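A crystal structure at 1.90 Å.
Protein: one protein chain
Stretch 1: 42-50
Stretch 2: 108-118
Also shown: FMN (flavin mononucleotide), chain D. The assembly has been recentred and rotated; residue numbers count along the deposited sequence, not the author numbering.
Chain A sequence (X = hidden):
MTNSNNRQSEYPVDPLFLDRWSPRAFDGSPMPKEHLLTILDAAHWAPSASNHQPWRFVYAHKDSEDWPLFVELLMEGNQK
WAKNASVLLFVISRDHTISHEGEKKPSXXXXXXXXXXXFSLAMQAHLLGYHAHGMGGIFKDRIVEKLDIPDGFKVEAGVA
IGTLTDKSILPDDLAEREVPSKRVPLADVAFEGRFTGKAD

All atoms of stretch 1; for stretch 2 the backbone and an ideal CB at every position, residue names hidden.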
# COMPACT_ATOMS: atom_id res chain seq x y z
N ALA A 42 -4.52 -11.10 5.42
CA ALA A 42 -4.86 -9.67 5.40
C ALA A 42 -4.28 -8.96 4.17
O ALA A 42 -4.98 -8.17 3.49
CB ALA A 42 -4.41 -8.99 6.71
N ALA A 43 -3.01 -9.23 3.88
CA ALA A 43 -2.33 -8.69 2.71
C ALA A 43 -3.08 -8.99 1.39
O ALA A 43 -3.25 -8.11 0.56
CB ALA A 43 -0.87 -9.21 2.66
N HIS A 44 -3.56 -10.22 1.25
CA HIS A 44 -4.23 -10.68 0.03
C HIS A 44 -5.67 -10.16 -0.11
O HIS A 44 -6.29 -10.33 -1.16
CB HIS A 44 -4.14 -12.22 -0.08
CG HIS A 44 -5.42 -12.97 0.17
ND1 HIS A 44 -5.96 -13.84 -0.75
CD2 HIS A 44 -6.24 -13.01 1.24
CE1 HIS A 44 -7.06 -14.38 -0.26
NE2 HIS A 44 -7.27 -13.88 0.94
N TRP A 45 -6.18 -9.53 0.96
CA TRP A 45 -7.46 -8.81 0.91
C TRP A 45 -7.35 -7.37 0.39
O TRP A 45 -8.35 -6.64 0.36
CB TRP A 45 -8.18 -8.85 2.26
CG TRP A 45 -8.98 -10.07 2.41
CD1 TRP A 45 -8.69 -11.16 3.16
CD2 TRP A 45 -10.20 -10.34 1.74
NE1 TRP A 45 -9.66 -12.11 3.01
CE2 TRP A 45 -10.61 -11.63 2.14
CE3 TRP A 45 -11.01 -9.62 0.85
CZ2 TRP A 45 -11.78 -12.21 1.68
CZ3 TRP A 45 -12.17 -10.21 0.38
CH2 TRP A 45 -12.54 -11.49 0.80
N ALA A 46 -6.16 -6.96 -0.04
CA ALA A 46 -5.97 -5.61 -0.51
C ALA A 46 -6.75 -5.35 -1.79
O ALA A 46 -7.03 -6.28 -2.54
CB ALA A 46 -4.47 -5.32 -0.72
N PRO A 47 -7.07 -4.07 -2.07
CA PRO A 47 -7.66 -3.78 -3.37
C PRO A 47 -6.59 -3.80 -4.46
O PRO A 47 -5.38 -3.67 -4.16
CB PRO A 47 -8.21 -2.37 -3.20
CG PRO A 47 -7.20 -1.74 -2.22
CD PRO A 47 -6.89 -2.85 -1.26
N SER A 48 -7.05 -3.99 -5.70
CA SER A 48 -6.17 -3.97 -6.84
C SER A 48 -6.99 -3.67 -8.08
O SER A 48 -8.17 -3.99 -8.13
CB SER A 48 -5.45 -5.31 -7.03
OG SER A 48 -6.37 -6.39 -7.18
N ALA A 49 -6.36 -3.06 -9.07
CA ALA A 49 -7.03 -2.81 -10.34
C ALA A 49 -7.63 -4.11 -10.87
O ALA A 49 -6.99 -5.18 -10.89
CB ALA A 49 -6.09 -2.20 -11.37
N SER A 50 -8.90 -4.02 -11.26
CA SER A 50 -9.67 -5.15 -11.82
C SER A 50 -9.76 -6.39 -10.92
O SER A 50 -10.08 -7.48 -11.39
CB SER A 50 -9.11 -5.51 -13.19
OG SER A 50 -9.24 -4.39 -14.06
N UNK A 108 -0.43 -1.71 -15.58
CA UNK A 108 -0.10 -0.33 -15.22
C UNK A 108 0.02 -0.14 -13.71
O UNK A 108 0.67 0.80 -13.27
CB UNK A 108 -1.16 0.62 -15.78
N UNK A 109 -0.56 -1.04 -12.92
CA UNK A 109 -0.69 -0.82 -11.47
C UNK A 109 -0.10 -1.92 -10.57
O UNK A 109 -0.26 -1.85 -9.33
CB UNK A 109 -2.17 -0.66 -11.13
N UNK A 110 0.56 -2.92 -11.14
CA UNK A 110 0.98 -4.10 -10.34
C UNK A 110 1.87 -3.77 -9.13
O UNK A 110 1.71 -4.36 -8.07
CB UNK A 110 1.73 -5.08 -11.24
N UNK A 111 2.79 -2.82 -9.27
CA UNK A 111 3.67 -2.47 -8.17
C UNK A 111 2.94 -1.64 -7.12
O UNK A 111 3.10 -1.84 -5.91
CB UNK A 111 4.89 -1.71 -8.69
N UNK A 112 2.13 -0.71 -7.59
CA UNK A 112 1.24 0.07 -6.75
C UNK A 112 0.35 -0.85 -5.91
O UNK A 112 0.23 -0.72 -4.66
CB UNK A 112 0.39 1.01 -7.61
N UNK A 113 -0.28 -1.81 -6.58
CA UNK A 113 -1.21 -2.71 -5.94
C UNK A 113 -0.49 -3.62 -4.92
O UNK A 113 -0.96 -3.84 -3.83
CB UNK A 113 -1.93 -3.55 -7.00
N UNK A 114 0.68 -4.11 -5.28
CA UNK A 114 1.56 -4.85 -4.37
C UNK A 114 1.90 -4.04 -3.09
O UNK A 114 1.96 -4.61 -2.01
CB UNK A 114 2.85 -5.23 -5.10
N UNK A 115 2.08 -2.73 -3.23
CA UNK A 115 2.33 -1.83 -2.09
C UNK A 115 1.17 -1.75 -1.13
O UNK A 115 1.36 -1.73 0.10
CB UNK A 115 2.66 -0.42 -2.59
N UNK A 116 -0.05 -1.69 -1.67
CA UNK A 116 -1.26 -1.79 -0.86
C UNK A 116 -1.31 -3.10 -0.06
O UNK A 116 -1.65 -3.11 1.12
CB UNK A 116 -2.50 -1.68 -1.76
N UNK A 117 -0.99 -4.22 -0.71
CA UNK A 117 -0.90 -5.51 -0.03
C UNK A 117 0.20 -5.51 1.06
O UNK A 117 0.02 -6.04 2.16
CB UNK A 117 -0.63 -6.61 -1.05
N UNK A 118 1.33 -4.90 0.75
CA UNK A 118 2.41 -4.77 1.71
C UNK A 118 2.00 -3.95 2.93
O UNK A 118 2.29 -4.37 4.06
CB UNK A 118 3.63 -4.13 1.04
N1 FMN D . -12.92 0.50 -9.96
C2 FMN D . -13.66 1.02 -11.02
O2 FMN D . -14.89 0.97 -10.93
N3 FMN D . -13.05 1.62 -12.08
C4 FMN D . -11.67 1.69 -12.15
O4 FMN D . -11.13 2.46 -12.95
C4A FMN D . -10.94 1.15 -11.10
N5 FMN D . -9.56 1.20 -11.12
C5A FMN D . -8.83 0.73 -10.04
C6 FMN D . -7.45 0.82 -10.05
C7 FMN D . -6.69 0.37 -8.97
C7M FMN D . -5.31 0.95 -8.84
C8 FMN D . -7.32 -0.19 -7.86
C8M FMN D . -6.66 -0.16 -6.49
C9 FMN D . -8.70 -0.30 -7.86
C9A FMN D . -9.45 0.15 -8.95
N10 FMN D . -10.82 0.03 -8.94
C10 FMN D . -11.56 0.56 -10.00
C1' FMN D . -11.50 -0.89 -7.95
C2' FMN D . -11.05 -2.35 -7.87
O2' FMN D . -11.74 -3.14 -8.86
C3' FMN D . -11.38 -2.91 -6.49
O3' FMN D . -10.62 -2.23 -5.51
C4' FMN D . -11.15 -4.44 -6.41
O4' FMN D . -12.11 -5.14 -7.21
C5' FMN D . -11.24 -5.00 -5.02
O5' FMN D . -12.45 -4.64 -4.42
P FMN D . -12.54 -3.87 -3.02
O1P FMN D . -12.13 -4.78 -1.91
O2P FMN D . -11.63 -2.67 -3.10
O3P FMN D . -13.97 -3.49 -2.77

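Position 108 lies before the helix, and its CB has nothing of stretch 1 within 5.5 Å. Almost any residue would serve; A108 is deposited.

Position 109 sits just ahead of the helix, its CB directed toward stretch 1 and 4.2 Å from A49 CB. A small or medium side chain fits beside that methyl, and the N-cap position favours serine, threonine, aspartate or asparagine. The residue is T109, although its side chain makes no capping bond. Its OG1 instead packs 3.3 Å from A49 CB and donates a hydrogen bond of 2.8 Å to OD2 of the residue at 113.

Positions 110 and 111 open the helix out of contact with stretch 1, so polar residues are acceptable; they are H110 and S111.

At 112 the CB points sideways and meets no atom of stretch 1, but the flavin methyl C7M lies on that side, 5.8 Å from the CB. A long apolar or aromatic side chain could cover the gap. F112, with chi1 t, brings CE2 to 4.0 Å from FMN C7M.

Position 113 is the most demanding. Its CB points toward stretch 1, 3.9 Å from S48 CB and 4.9 Å from A49 N, a backbone donor directed to this side. An acceptor one atom beyond the CB's first substituent is wanted: aspartate or asparagine. D113 answers with OD2, which accepts a hydrogen bond from A49 N at 2.9 Å and 150°, as well as the one from T109 OG1. Two waters extend the network: one donates to D113 OD1 and P47 O, the other to D113 OD2 and A49 O.

Position 114 points away, its size unset by stretch 1; it is A114. At 115 an ideal CB would lie 3.2 Å from F112 O, a crowding that glycine avoids, and G115 is found.

Position 116 points toward stretch 1, its ideal CB 4.3 Å from both A46 CB and P47 O. Alanine or another small residue suits such close quarters, and A116 CB packs against A46 CB at 4.3 Å.

At 117 the backbones come closest, the CA atoms of A43 and this residue being 4.4 Å apart. The ideal CB is already 3.4 Å from A43 O, so a small residue is favoured. A117 CB packs 4.0 Å from A46 CB, while its carbonyl O lies 3.3 Å from A43 CB.

Position 118 points away, so a large side chain need not meet stretch 1; W118 is deposited.

Stretch 2, residues 108-118: ATHSFDAGAAW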
# COMPACT_ATOMS: atom_id res chain seq x y z
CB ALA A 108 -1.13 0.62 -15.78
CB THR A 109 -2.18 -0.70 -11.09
OG1 THR A 109 -2.84 -1.95 -11.33
CG2 THR A 109 -2.85 0.41 -11.91
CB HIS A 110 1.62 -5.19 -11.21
CG HIS A 110 2.96 -4.84 -11.77
ND1 HIS A 110 3.12 -4.10 -12.92
CD2 HIS A 110 4.21 -5.17 -11.35
CE1 HIS A 110 4.41 -3.97 -13.17
NE2 HIS A 110 5.09 -4.61 -12.24
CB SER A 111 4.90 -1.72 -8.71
OG SER A 111 5.67 -2.59 -9.53
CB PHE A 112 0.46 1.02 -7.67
CG PHE A 112 -0.50 1.95 -6.96
CD1 PHE A 112 -0.05 3.11 -6.40
CD2 PHE A 112 -1.86 1.65 -6.87
CE1 PHE A 112 -0.93 4.00 -5.78
CE2 PHE A 112 -2.74 2.51 -6.23
CZ PHE A 112 -2.27 3.68 -5.68
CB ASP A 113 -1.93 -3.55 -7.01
CG ASP A 113 -3.03 -2.76 -7.78
OD1 ASP A 113 -3.52 -1.71 -7.29
OD2 ASP A 113 -3.43 -3.21 -8.88
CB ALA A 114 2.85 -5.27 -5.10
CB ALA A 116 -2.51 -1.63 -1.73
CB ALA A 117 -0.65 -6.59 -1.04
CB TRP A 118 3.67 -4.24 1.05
CG TRP A 118 4.45 -3.22 1.82
CD1 TRP A 118 4.63 -1.92 1.48
CD2 TRP A 118 5.21 -3.44 3.02
NE1 TRP A 118 5.45 -1.29 2.41
CE2 TRP A 118 5.81 -2.21 3.37
CE3 TRP A 118 5.42 -4.56 3.84
CZ2 TRP A 118 6.61 -2.05 4.51
CZ3 TRP A 118 6.22 -4.41 4.98
CH2 TRP A 118 6.81 -3.16 5.30
O HOH W 1 -4.08 -1.25 -4.60
O HOH W 2 -4.20 -5.36 -10.35
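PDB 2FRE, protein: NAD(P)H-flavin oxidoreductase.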